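Local coordinates for protein AvrA (Salmonella typhimurium, PDB 6BE0) that probably transfers acetyl groups from acetyl-CoA to serine and threonine side chains of target proteins, and binds inositol hexakisphosphate as well as coenzyme A, at residues R113-M118 with I125-F130; E48-E53 with K291-Y296; Y171-E176 with E209-E214; A194-L199 with P233-K238. All blocks are in the same frame, centred on the assembly; numbering follows the deposited sequence.

Contact 1: R113-M118 with I125-F130; sequences RFLVNM and ISVVDF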
# COMPACT_ATOMS: atom_id res chain seq x y z
N ARG A 113 -11.56 -0.27 -0.04
CA ARG A 113 -10.20 -0.56 0.39
C ARG A 113 -10.09 -0.51 1.90
O ARG A 113 -10.88 0.14 2.57
CB ARG A 113 -9.21 0.43 -0.24
CG ARG A 113 -9.02 0.26 -1.73
CD ARG A 113 -10.03 1.06 -2.51
NE ARG A 113 -10.16 0.59 -3.89
CZ ARG A 113 -11.07 1.03 -4.75
NH1 ARG A 113 -11.95 1.96 -4.38
NH2 ARG A 113 -11.11 0.54 -5.98
N PHE A 114 -9.10 -1.22 2.43
CA PHE A 114 -8.89 -1.30 3.87
C PHE A 114 -7.43 -1.15 4.23
O PHE A 114 -6.59 -1.88 3.70
CB PHE A 114 -9.41 -2.64 4.40
CG PHE A 114 -10.86 -2.90 4.10
CD1 PHE A 114 -11.23 -3.57 2.95
CD2 PHE A 114 -11.84 -2.48 4.98
CE1 PHE A 114 -12.56 -3.81 2.68
CE2 PHE A 114 -13.18 -2.72 4.71
CZ PHE A 114 -13.54 -3.38 3.56
N LEU A 115 -7.12 -0.21 5.11
CA LEU A 115 -5.83 -0.19 5.79
C LEU A 115 -5.97 -1.01 7.06
O LEU A 115 -6.75 -0.66 7.94
CB LEU A 115 -5.38 1.23 6.11
CG LEU A 115 -5.08 2.17 4.94
CD1 LEU A 115 -4.38 3.42 5.47
CD2 LEU A 115 -4.24 1.50 3.87
N VAL A 116 -5.21 -2.10 7.14
CA VAL A 116 -5.33 -3.03 8.25
C VAL A 116 -4.01 -3.17 9.00
O VAL A 116 -2.97 -3.48 8.41
CB VAL A 116 -5.80 -4.42 7.77
CG1 VAL A 116 -4.94 -4.94 6.62
CG2 VAL A 116 -5.83 -5.42 8.93
N ASN A 117 -4.05 -2.93 10.30
CA ASN A 117 -2.93 -3.24 11.17
C ASN A 117 -2.98 -4.72 11.54
O ASN A 117 -3.81 -5.14 12.35
CB ASN A 117 -2.94 -2.38 12.44
CG ASN A 117 -1.72 -2.61 13.31
OD1 ASN A 117 -0.76 -3.26 12.89
ND2 ASN A 117 -1.74 -2.06 14.52
N MET A 118 -2.10 -5.51 10.94
CA MET A 118 -2.14 -6.95 11.09
C MET A 118 -1.44 -7.39 12.38
O MET A 118 -1.71 -8.46 12.91
CB MET A 118 -1.49 -7.63 9.89
CG MET A 118 -1.82 -6.97 8.55
SD MET A 118 -2.13 -8.15 7.23
CE MET A 118 -3.87 -8.43 7.46
N ILE A 125 0.98 -2.26 8.95
CA ILE A 125 -0.17 -1.78 8.19
C ILE A 125 -0.06 -2.18 6.73
O ILE A 125 0.88 -1.78 6.04
CB ILE A 125 -0.30 -0.24 8.31
CG1 ILE A 125 -0.56 0.14 9.77
CG2 ILE A 125 -1.42 0.28 7.42
CD1 ILE A 125 -0.45 1.62 10.05
N SER A 126 -1.03 -2.97 6.27
CA SER A 126 -1.12 -3.35 4.86
C SER A 126 -2.37 -2.75 4.24
O SER A 126 -3.18 -2.13 4.94
CB SER A 126 -1.15 -4.88 4.71
OG SER A 126 0.00 -5.47 5.28
N VAL A 127 -2.53 -2.92 2.93
CA VAL A 127 -3.73 -2.45 2.24
C VAL A 127 -4.42 -3.61 1.53
O VAL A 127 -3.76 -4.46 0.93
CB VAL A 127 -3.40 -1.34 1.22
CG1 VAL A 127 -2.45 -1.84 0.14
CG2 VAL A 127 -4.68 -0.78 0.61
N VAL A 128 -5.74 -3.65 1.63
CA VAL A 128 -6.56 -4.67 0.99
C VAL A 128 -7.48 -4.03 -0.03
O VAL A 128 -8.12 -3.03 0.26
CB VAL A 128 -7.41 -5.45 2.02
CG1 VAL A 128 -8.30 -6.48 1.32
CG2 VAL A 128 -6.52 -6.12 3.05
N ASP A 129 -7.54 -4.61 -1.23
CA ASP A 129 -8.48 -4.15 -2.24
C ASP A 129 -9.67 -5.10 -2.32
O ASP A 129 -9.51 -6.31 -2.40
CB ASP A 129 -7.82 -4.04 -3.61
CG ASP A 129 -8.63 -3.20 -4.59
OD1 ASP A 129 -9.37 -2.30 -4.15
OD2 ASP A 129 -8.52 -3.44 -5.81
N PHE A 130 -10.87 -4.51 -2.28
CA PHE A 130 -12.12 -5.26 -2.25
C PHE A 130 -12.94 -4.95 -3.50
O PHE A 130 -13.18 -3.78 -3.82
CB PHE A 130 -12.90 -4.92 -0.97
CG PHE A 130 -14.28 -5.51 -0.92
CD1 PHE A 130 -14.51 -6.73 -0.30
CD2 PHE A 130 -15.36 -4.83 -1.47
CE1 PHE A 130 -15.78 -7.27 -0.25
CE2 PHE A 130 -16.63 -5.37 -1.41
CZ PHE A 130 -16.84 -6.58 -0.80
O HOH W 1 -9.29 -1.30 -7.27

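Contact 2: E48-E53 with K291-Y296; sequences ERLESE and KRIAEY. With IHP (inositol hexakisphosphate), chain B.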
# COMPACT_ATOMS: atom_id res chain seq x y z
N GLU A 48 8.36 19.30 11.26
CA GLU A 48 9.69 19.89 11.26
C GLU A 48 10.74 18.84 11.59
O GLU A 48 11.82 18.82 10.98
CB GLU A 48 9.77 21.05 12.24
CG GLU A 48 11.07 21.86 12.16
CD GLU A 48 12.23 21.19 12.88
OE1 GLU A 48 12.01 20.52 13.91
OE2 GLU A 48 13.38 21.34 12.41
N ARG A 49 10.44 17.97 12.55
CA ARG A 49 11.37 16.91 12.93
C ARG A 49 11.61 15.95 11.76
O ARG A 49 12.74 15.52 11.53
CB ARG A 49 10.85 16.13 14.14
CG ARG A 49 10.84 16.94 15.43
CD ARG A 49 10.74 16.04 16.66
NE ARG A 49 9.57 15.16 16.62
CZ ARG A 49 9.57 13.91 16.17
NH1 ARG A 49 10.68 13.36 15.70
NH2 ARG A 49 8.44 13.21 16.18
N LEU A 50 10.55 15.63 11.02
CA LEU A 50 10.66 14.73 9.88
C LEU A 50 11.61 15.28 8.83
O LEU A 50 12.45 14.57 8.30
CB LEU A 50 9.29 14.48 9.25
CG LEU A 50 8.24 13.77 10.11
CD1 LEU A 50 6.95 13.60 9.33
CD2 LEU A 50 8.75 12.42 10.60
N GLU A 51 11.46 16.57 8.52
CA GLU A 51 12.30 17.22 7.53
C GLU A 51 13.74 17.33 8.03
O GLU A 51 14.68 17.09 7.27
CB GLU A 51 11.75 18.61 7.19
CG GLU A 51 10.41 18.56 6.48
CD GLU A 51 9.78 19.93 6.32
OE1 GLU A 51 9.77 20.70 7.30
OE2 GLU A 51 9.31 20.24 5.20
N SER A 52 13.89 17.67 9.30
CA SER A 52 15.21 17.77 9.92
C SER A 52 15.93 16.42 9.88
O SER A 52 17.12 16.35 9.57
CB SER A 52 15.08 18.26 11.36
OG SER A 52 16.34 18.28 12.00
N GLU A 53 15.20 15.37 10.21
CA GLU A 53 15.76 14.02 10.28
C GLU A 53 16.21 13.52 8.91
O GLU A 53 17.09 12.66 8.81
CB GLU A 53 14.74 13.06 10.89
CG GLU A 53 14.55 13.26 12.39
CD GLU A 53 13.23 12.72 12.89
OE1 GLU A 53 12.54 12.01 12.14
OE2 GLU A 53 12.87 13.02 14.05
N LYS A 291 6.76 11.54 1.30
CA LYS A 291 5.31 11.42 1.15
C LYS A 291 4.61 11.56 2.49
O LYS A 291 3.53 12.14 2.57
CB LYS A 291 4.94 10.07 0.51
CG LYS A 291 3.45 9.94 0.17
CD LYS A 291 3.01 10.97 -0.86
CE LYS A 291 1.53 10.86 -1.20
NZ LYS A 291 1.19 9.58 -1.87
N ARG A 292 5.23 11.03 3.55
CA ARG A 292 4.70 11.19 4.90
C ARG A 292 4.56 12.67 5.23
O ARG A 292 3.55 13.10 5.79
CB ARG A 292 5.60 10.51 5.93
CG ARG A 292 5.16 10.75 7.37
CD ARG A 292 6.07 10.09 8.39
NE ARG A 292 6.01 8.63 8.33
CZ ARG A 292 6.94 7.85 7.80
NH1 ARG A 292 8.04 8.36 7.26
NH2 ARG A 292 6.77 6.53 7.81
N ILE A 293 5.58 13.44 4.88
CA ILE A 293 5.60 14.87 5.15
C ILE A 293 4.49 15.58 4.38
O ILE A 293 3.80 16.44 4.93
CB ILE A 293 6.97 15.49 4.78
CG1 ILE A 293 8.07 14.88 5.66
CG2 ILE A 293 6.94 17.01 4.94
CD1 ILE A 293 9.47 15.28 5.26
N ALA A 294 4.31 15.21 3.12
CA ALA A 294 3.24 15.77 2.31
C ALA A 294 1.88 15.47 2.93
O ALA A 294 1.04 16.36 3.08
CB ALA A 294 3.30 15.22 0.89
N GLU A 295 1.69 14.21 3.30
CA GLU A 295 0.44 13.76 3.91
C GLU A 295 0.13 14.52 5.20
O GLU A 295 -1.00 14.94 5.42
CB GLU A 295 0.51 12.26 4.18
CG GLU A 295 0.41 11.40 2.93
CD GLU A 295 -1.02 11.20 2.47
OE1 GLU A 295 -1.91 11.99 2.88
OE2 GLU A 295 -1.27 10.25 1.70
N TYR A 296 1.15 14.70 6.04
CA TYR A 296 0.97 15.42 7.30
C TYR A 296 0.65 16.89 7.05
O TYR A 296 -0.24 17.46 7.68
CB TYR A 296 2.23 15.31 8.17
CG TYR A 296 2.46 13.96 8.81
CD1 TYR A 296 1.75 12.83 8.40
CD2 TYR A 296 3.38 13.81 9.84
CE1 TYR A 296 1.97 11.60 8.99
CE2 TYR A 296 3.61 12.58 10.43
CZ TYR A 296 2.90 11.48 10.00
OH TYR A 296 3.12 10.26 10.60
C1 IHP B . -1.01 12.80 -7.08
C2 IHP B . -0.43 11.92 -5.97
C3 IHP B . 1.09 11.97 -5.97
C4 IHP B . 1.58 13.40 -5.90
C5 IHP B . 1.12 14.14 -7.14
C6 IHP B . -0.40 14.19 -7.18
O11 IHP B . -2.41 12.88 -6.88
P1 IHP B . -3.35 11.99 -7.81
O21 IHP B . -4.49 11.44 -6.99
O31 IHP B . -2.58 10.82 -8.40
O41 IHP B . -3.90 12.84 -8.93
O12 IHP B . -0.95 12.33 -4.69
P2 IHP B . -1.85 11.33 -3.84
O22 IHP B . -2.98 10.80 -4.68
O32 IHP B . -1.03 10.17 -3.35
O42 IHP B . -2.43 12.06 -2.65
O13 IHP B . 1.60 11.20 -4.88
P3 IHP B . 2.37 9.84 -5.18
O23 IHP B . 2.01 8.81 -4.14
O33 IHP B . 2.01 9.31 -6.55
O43 IHP B . 3.86 10.08 -5.12
O14 IHP B . 3.01 13.45 -5.72
P4 IHP B . 4.08 13.05 -6.86
O24 IHP B . 5.16 12.18 -6.26
O34 IHP B . 3.44 12.30 -8.01
O44 IHP B . 4.74 14.30 -7.39
O15 IHP B . 1.66 15.46 -7.21
P5 IHP B . 1.95 16.09 -8.63
O25 IHP B . 1.22 15.31 -9.70
O35 IHP B . 1.47 17.52 -8.64
O45 IHP B . 3.42 16.07 -8.93
O16 IHP B . -0.90 15.04 -6.15
P6 IHP B . -1.93 16.16 -6.50
O26 IHP B . -2.09 17.10 -5.34
O36 IHP B . -1.46 16.93 -7.71
O46 IHP B . -3.28 15.55 -6.80

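Contact 3: Y171-E176 with E209-E214; sequences YFAMVE and EDNICE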
# COMPACT_ATOMS: atom_id res chain seq x y z
N TYR A 171 -13.19 -15.04 -2.82
CA TYR A 171 -11.85 -15.49 -3.19
C TYR A 171 -10.78 -14.53 -2.68
O TYR A 171 -10.88 -13.32 -2.85
CB TYR A 171 -11.75 -15.64 -4.71
CG TYR A 171 -12.76 -16.61 -5.28
CD1 TYR A 171 -14.01 -16.17 -5.69
CD2 TYR A 171 -12.46 -17.96 -5.40
CE1 TYR A 171 -14.94 -17.06 -6.21
CE2 TYR A 171 -13.38 -18.85 -5.92
CZ TYR A 171 -14.62 -18.39 -6.32
OH TYR A 171 -15.54 -19.27 -6.84
N PHE A 172 -9.75 -15.10 -2.04
CA PHE A 172 -8.70 -14.31 -1.41
C PHE A 172 -7.33 -14.59 -2.02
O PHE A 172 -7.02 -15.71 -2.42
CB PHE A 172 -8.66 -14.60 0.09
CG PHE A 172 -7.46 -14.01 0.79
CD1 PHE A 172 -6.35 -14.79 1.05
CD2 PHE A 172 -7.45 -12.68 1.17
CE1 PHE A 172 -5.24 -14.25 1.69
CE2 PHE A 172 -6.35 -12.13 1.80
CZ PHE A 172 -5.25 -12.92 2.06
N ALA A 173 -6.51 -13.54 -2.09
CA ALA A 173 -5.15 -13.65 -2.58
C ALA A 173 -4.26 -12.63 -1.89
O ALA A 173 -4.70 -11.53 -1.56
CB ALA A 173 -5.10 -13.45 -4.09
N MET A 174 -3.01 -13.00 -1.66
CA MET A 174 -2.03 -12.11 -1.06
C MET A 174 -0.93 -11.83 -2.08
O MET A 174 -0.43 -12.75 -2.72
CB MET A 174 -1.46 -12.72 0.22
CG MET A 174 -0.35 -11.92 0.87
SD MET A 174 0.11 -12.61 2.47
CE MET A 174 1.88 -12.34 2.46
N VAL A 175 -0.57 -10.56 -2.23
CA VAL A 175 0.38 -10.14 -3.25
C VAL A 175 1.63 -9.51 -2.63
O VAL A 175 1.54 -8.55 -1.87
CB VAL A 175 -0.26 -9.14 -4.23
CG1 VAL A 175 0.76 -8.67 -5.27
CG2 VAL A 175 -1.46 -9.77 -4.91
N GLU A 176 2.78 -10.07 -2.97
CA GLU A 176 4.07 -9.52 -2.57
C GLU A 176 4.50 -8.47 -3.59
O GLU A 176 4.47 -8.72 -4.79
CB GLU A 176 5.11 -10.64 -2.47
CG GLU A 176 6.52 -10.16 -2.15
CD GLU A 176 7.56 -11.25 -2.36
OE1 GLU A 176 7.60 -11.83 -3.47
OE2 GLU A 176 8.34 -11.53 -1.42
N GLU A 209 -10.02 -10.45 -11.60
CA GLU A 209 -10.70 -11.45 -12.42
C GLU A 209 -10.01 -12.80 -12.29
O GLU A 209 -10.67 -13.83 -12.12
CB GLU A 209 -10.72 -10.99 -13.88
CG GLU A 209 -11.62 -11.80 -14.79
CD GLU A 209 -11.79 -11.16 -16.15
OE1 GLU A 209 -11.10 -10.16 -16.43
OE2 GLU A 209 -12.63 -11.65 -16.95
N ASP A 210 -8.68 -12.79 -12.35
CA ASP A 210 -7.90 -14.02 -12.24
C ASP A 210 -7.94 -14.58 -10.82
O ASP A 210 -7.82 -15.79 -10.62
CB ASP A 210 -6.45 -13.77 -12.66
CG ASP A 210 -6.29 -13.64 -14.17
OD1 ASP A 210 -7.20 -14.08 -14.91
OD2 ASP A 210 -5.25 -13.12 -14.61
N ASN A 211 -8.11 -13.70 -9.84
CA ASN A 211 -8.28 -14.13 -8.45
C ASN A 211 -9.58 -14.92 -8.30
O ASN A 211 -9.61 -15.99 -7.69
CB ASN A 211 -8.27 -12.93 -7.50
CG ASN A 211 -8.35 -13.34 -6.04
OD1 ASN A 211 -7.94 -14.44 -5.67
ND2 ASN A 211 -8.87 -12.45 -5.21
N ILE A 212 -10.65 -14.38 -8.88
CA ILE A 212 -11.96 -15.01 -8.84
C ILE A 212 -11.97 -16.33 -9.59
O ILE A 212 -12.53 -17.32 -9.13
CB ILE A 212 -13.05 -14.08 -9.43
CG1 ILE A 212 -13.29 -12.90 -8.48
CG2 ILE A 212 -14.35 -14.83 -9.65
CD1 ILE A 212 -14.20 -11.84 -9.04
N CYS A 213 -11.35 -16.35 -10.77
CA CYS A 213 -11.31 -17.54 -11.60
C CYS A 213 -10.23 -18.51 -11.13
O CYS A 213 -10.04 -19.57 -11.73
CB CYS A 213 -11.08 -17.16 -13.06
SG CYS A 213 -12.42 -16.16 -13.78
N GLU A 214 -9.54 -18.13 -10.06
CA GLU A 214 -8.50 -18.96 -9.48
C GLU A 214 -7.40 -19.26 -10.50
O GLU A 214 -7.00 -20.41 -10.67
CB GLU A 214 -9.09 -20.26 -8.92
CG GLU A 214 -10.32 -20.04 -8.04
CD GLU A 214 -10.79 -21.31 -7.36
OE1 GLU A 214 -10.03 -21.87 -6.55
OE2 GLU A 214 -11.93 -21.75 -7.64

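Contact 4: A194-L199 with P233-K238; sequences AKKLQL and PVSFYK. With IHP (inositol hexakisphosphate), chain B.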
# COMPACT_ATOMS: atom_id res chain seq x y z
N ALA A 194 -3.50 2.58 -1.55
CA ALA A 194 -4.96 2.60 -1.39
C ALA A 194 -5.59 3.58 -2.37
O ALA A 194 -6.59 3.27 -3.02
CB ALA A 194 -5.33 2.96 0.03
N LYS A 195 -4.99 4.77 -2.48
CA LYS A 195 -5.50 5.79 -3.39
C LYS A 195 -5.26 5.40 -4.84
O LYS A 195 -6.06 5.71 -5.71
CB LYS A 195 -4.85 7.14 -3.07
CG LYS A 195 -5.65 7.97 -2.06
CD LYS A 195 -4.77 8.56 -0.96
CE LYS A 195 -3.88 9.68 -1.46
NZ LYS A 195 -3.12 10.32 -0.34
N LYS A 196 -4.15 4.71 -5.10
CA LYS A 196 -3.85 4.25 -6.45
C LYS A 196 -4.77 3.10 -6.87
O LYS A 196 -5.10 2.96 -8.05
CB LYS A 196 -2.38 3.80 -6.55
CG LYS A 196 -1.38 4.95 -6.50
CD LYS A 196 -1.47 5.83 -7.74
CE LYS A 196 -0.44 6.95 -7.72
NZ LYS A 196 -0.71 7.95 -6.64
N LEU A 197 -5.18 2.28 -5.91
CA LEU A 197 -6.11 1.19 -6.18
C LEU A 197 -7.42 1.74 -6.74
O LEU A 197 -8.10 1.08 -7.53
CB LEU A 197 -6.38 0.37 -4.91
CG LEU A 197 -5.26 -0.58 -4.45
CD1 LEU A 197 -5.55 -1.09 -3.05
CD2 LEU A 197 -5.10 -1.74 -5.42
N GLN A 198 -7.78 2.95 -6.31
CA GLN A 198 -8.97 3.62 -6.81
C GLN A 198 -8.74 4.18 -8.21
O GLN A 198 -9.55 3.97 -9.11
CB GLN A 198 -9.39 4.74 -5.85
CG GLN A 198 -10.27 5.83 -6.47
CD GLN A 198 -11.53 5.28 -7.10
OE1 GLN A 198 -11.96 4.16 -6.80
NE2 GLN A 198 -12.13 6.06 -7.99
N LEU A 199 -7.63 4.89 -8.38
CA LEU A 199 -7.34 5.57 -9.64
C LEU A 199 -7.05 4.60 -10.77
O LEU A 199 -7.28 4.91 -11.94
CB LEU A 199 -6.16 6.52 -9.44
CG LEU A 199 -6.38 7.62 -8.40
CD1 LEU A 199 -5.06 8.24 -7.98
CD2 LEU A 199 -7.32 8.69 -8.95
N PRO A 233 -0.02 -1.68 -12.55
CA PRO A 233 0.40 -0.53 -13.36
C PRO A 233 1.59 0.21 -12.77
O PRO A 233 1.99 -0.06 -11.64
CB PRO A 233 -0.85 0.35 -13.36
CG PRO A 233 -1.49 0.08 -12.05
CD PRO A 233 -1.22 -1.37 -11.75
N VAL A 234 2.13 1.16 -13.53
CA VAL A 234 3.36 1.85 -13.18
C VAL A 234 3.21 2.70 -11.91
O VAL A 234 4.15 2.82 -11.13
CB VAL A 234 3.83 2.77 -14.33
CG1 VAL A 234 5.17 3.43 -13.99
CG2 VAL A 234 3.95 1.98 -15.63
N SER A 235 2.03 3.27 -11.72
CA SER A 235 1.79 4.21 -10.62
C SER A 235 1.99 3.59 -9.24
O SER A 235 2.13 4.30 -8.25
CB SER A 235 0.38 4.78 -10.73
OG SER A 235 -0.59 3.76 -10.63
N PHE A 236 2.01 2.26 -9.18
CA PHE A 236 2.21 1.55 -7.92
C PHE A 236 3.67 1.57 -7.47
O PHE A 236 3.96 1.36 -6.29
CB PHE A 236 1.73 0.10 -8.05
CG PHE A 236 0.26 -0.07 -7.87
CD1 PHE A 236 -0.64 0.74 -8.54
CD2 PHE A 236 -0.24 -1.06 -7.03
CE1 PHE A 236 -2.00 0.58 -8.37
CE2 PHE A 236 -1.60 -1.22 -6.86
CZ PHE A 236 -2.48 -0.41 -7.53
N TYR A 237 4.57 1.84 -8.40
CA TYR A 237 6.01 1.70 -8.15
C TYR A 237 6.74 3.03 -8.04
O TYR A 237 7.97 3.07 -8.14
CB TYR A 237 6.63 0.86 -9.27
CG TYR A 237 6.07 -0.53 -9.35
CD1 TYR A 237 6.77 -1.61 -8.82
CD2 TYR A 237 4.84 -0.77 -9.94
CE1 TYR A 237 6.25 -2.89 -8.89
CE2 TYR A 237 4.31 -2.04 -10.01
CZ TYR A 237 5.02 -3.10 -9.48
OH TYR A 237 4.51 -4.37 -9.55
N LYS A 238 6.00 4.11 -7.84
CA LYS A 238 6.61 5.43 -7.77
C LYS A 238 7.52 5.57 -6.56
O LYS A 238 8.52 6.29 -6.61
CB LYS A 238 5.52 6.51 -7.75
CG LYS A 238 4.65 6.52 -8.99
CD LYS A 238 3.57 7.60 -8.91
CE LYS A 238 4.18 8.99 -8.87
NZ LYS A 238 3.14 10.05 -8.98
C1 IHP B . -1.01 12.80 -7.08
C2 IHP B . -0.43 11.92 -5.97
C3 IHP B . 1.09 11.97 -5.97
C4 IHP B . 1.58 13.40 -5.90
C5 IHP B . 1.12 14.14 -7.14
C6 IHP B . -0.40 14.19 -7.18
O11 IHP B . -2.41 12.88 -6.88
P1 IHP B . -3.35 11.99 -7.81
O21 IHP B . -4.49 11.44 -6.99
O31 IHP B . -2.58 10.82 -8.40
O41 IHP B . -3.90 12.84 -8.93
O12 IHP B . -0.95 12.33 -4.69
P2 IHP B . -1.85 11.33 -3.84
O22 IHP B . -2.98 10.80 -4.68
O32 IHP B . -1.03 10.17 -3.35
O42 IHP B . -2.43 12.06 -2.65
O13 IHP B . 1.60 11.20 -4.88
P3 IHP B . 2.37 9.84 -5.18
O23 IHP B . 2.01 8.81 -4.14
O33 IHP B . 2.01 9.31 -6.55
O43 IHP B . 3.86 10.08 -5.12
O14 IHP B . 3.01 13.45 -5.72
P4 IHP B . 4.08 13.05 -6.86
O24 IHP B . 5.16 12.18 -6.26
O34 IHP B . 3.44 12.30 -8.01
O44 IHP B . 4.74 14.30 -7.39
O15 IHP B . 1.66 15.46 -7.21
P5 IHP B . 1.95 16.09 -8.63
O25 IHP B . 1.22 15.31 -9.70
O35 IHP B . 1.47 17.52 -8.64
O45 IHP B . 3.42 16.07 -8.93
O16 IHP B . -0.90 15.04 -6.15
P6 IHP B . -1.93 16.16 -6.50
O26 IHP B . -2.09 17.10 -5.34
O36 IHP B . -1.46 16.93 -7.71
O46 IHP B . -3.28 15.55 -6.80

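Contact 1: R113-M118 with I125-F130
Phe-114 and Phe-130 lie side by side and point the same way, the ring edge of Phe-114 pressing its CE1 to within 3.8 Å of Phe-130 CB. On this face Val-128 is the bump that fits between Phe-114 and Val-116. Its CB backs onto Phe-114 CB, while its CG2 branch meets Val-116 CG1 at 4.1 Å. That meeting depends on Val-116, whose CG1 stands between the backbone N and the carbonyl carbon (chi1 52°). Helix 94-106 covers the Phe-114 ring.

The other face is filled differently. Leu-115 sits between two neighbours, CD2 against Val-127 CB (4.0 Å) and CB beside Ile-125 CG2 (4.3 Å), beneath helices 65-82 and 186-199. At the end of this same face Arg-113 and Asp-129 run alongside each other, their flat groups 16° apart. Arg-113 NE forms a salt bridge to Asp-129 OD1 at 3.0 Å, with the oxygen tilted 30° out of the guanidinium plane. A water joins Arg-113 NH2 to Asp-129 OD2, which is also bound by His-208.

Between the two faces, paired N-H...O bonds join Phe-114 with Val-128 and Val-116 with Ser-126. The whole illustrates an antiparallel beta hairpin within a mixed sheet that carries helices on both faces, a three-layer alpha/beta/alpha arrangement.

Contact 2: E48-E53 with K291-Y296
Leu-50 carries this contact, packing on Arg-292, Ile-293 and Tyr-296. Its CD1 branch does most of the touching, lying 3.6 Å from Tyr-296 CD2 and 3.7 Å from Arg-292 CD. Its CB meets Ile-293 CG1 at 3.8 Å. The leucine crosses both Arg-292 and Tyr-296 at about a right angle, and Arg-292 CG lies 3.5 Å above one face of the tyrosine ring, offset toward its rim. Beyond this apolar patch, Arg-292 forms salt bridges with Glu-185 and Asp-68, and Asp-68 also takes the Tyr-296 hydroxyl.

The frame is an antiparallel pair of helices, which unites the first and last helices of the modelled chain; the axes of the two segments run 161° apart in direction and approach to 10.0 Å.

Away from Leu-50 the packing thins. Glu-51 contributes its CG, 3.6 Å from Ile-293 CD1, while its carboxylate turns to a salt bridge with Lys-297. Arg-49 and Glu-53 pair within their own helix. On the far side of helix 287-300, Lys-291 NZ donates hydrogen bonds to two phosphate oxygens of inositol hexakisphosphate, O32 at 2.7 Å and O23.

Contact 3: Y171-E176 with E209-E214
Tyr-171 lies under Ile-212 and Glu-214, where the edge strand 170-176 of the mixed sheet receives the C-terminal end of helix 205-212. That helix closes with a Schellman motif, Glu-214 taking a positive phi (58°) as the chain leaves the helix.

The ring contacts come first. The carbonyl Ile-212 O sits over the ring centre of Tyr-171, 3.5 Å above the plane. Ile-212 CA makes a CH-pi contact on the same ring, 4.3 Å from its centroid and 27° off the normal, and Ile-212 CG2 touches Tyr-171 CE1 at 4.1 Å. Glu-214 crosses the tyrosine at about a right angle, its OE2 coming to 3.7 Å from Tyr-171 CE2, with carboxylate and ring inclined to each other.

Polar contact is slighter. Asn-211 extends CG anti to its backbone N (chi1 -176°), toward the strand, and its ND2 gives a weak, bent hydrogen bond to Tyr-171 O at 3.2 Å. The same amide nitrogen binds Ser-138 of the adjacent strand 136-143, so it spans two strands.

A van der Waals contact comes from the other branch of that amide: Asn-211 OD1 rests 3.4 Å from the methyl Ala-173 CB.

Contact 4: A194-L199 with P233-K238
The inositol hexakisphosphate pocket draws Lys-196 and Lys-238 onto one phosphate, and the contact between their segments forms part of its wall. Lys-196 NZ donates to O33 of the ligand at 3.0 Å, and Lys-238 NZ reaches the same oxygen at 2.8 Å. The two ammonium nitrogens, Lys-196 NZ and Lys-238 NZ, lie 5.0 Å apart, a repulsion the shared phosphate would offset. Lys-238 NZ also meets ligand O34, at a distance too short to be taken literally, and binds Val-261 O. Beside them Lys-195 NZ gives a weak bond to O42, and pairs as well with Glu-295.

Helix 186-199 lies against the central sheet and here also packs against a loop with a short 3-10 turn. Lys-196 runs its aliphatic chain over that turn. Its CB touches Phe-236 CE1 at 3.7 Å, and the bend at chi2 (-68°) places CD against Ser-235, 3.7 Å from OG. This hydroxyl is hydrogen-bonded to Glu-200. Further out, Lys-196 CE passes 4.2 Å from Lys-238 CD.

Phe-236 meets Leu-197, the two side chains crossing at about a right angle. Leu-197 CD2 comes to the edge of the ring, 3.6 Å from Phe-236 CZ and near its plane, while Pro-233 CD, from the same segment as the ring, lies over one ring face, 3.8 Å above the plane and offset toward the rim.

From the N terminus, segment 48-53 opens contact 2, which closes only at 291-296, so the other three contacts nest inside its loop. Contact 1 closes next, across a short hairpin turn, before contacts 3 and 4 begin. These two cross: 171-176 opens, 194-199 follows, then 209-214 and 233-238 close them in turn. Contact 1 pairs two neighbouring strands of the central sheet, contact 3 sets a helix end against its edge strand, and contact 4 joins a sheet-covering helix to a loop some thirty residues further on. Leu-197 of contact 4 packs on Val-127 and Asp-129 of contact 1. The Lys-195 to Glu-295 salt bridge ties contact 4 to contact 2, and both touch inositol hexakisphosphate.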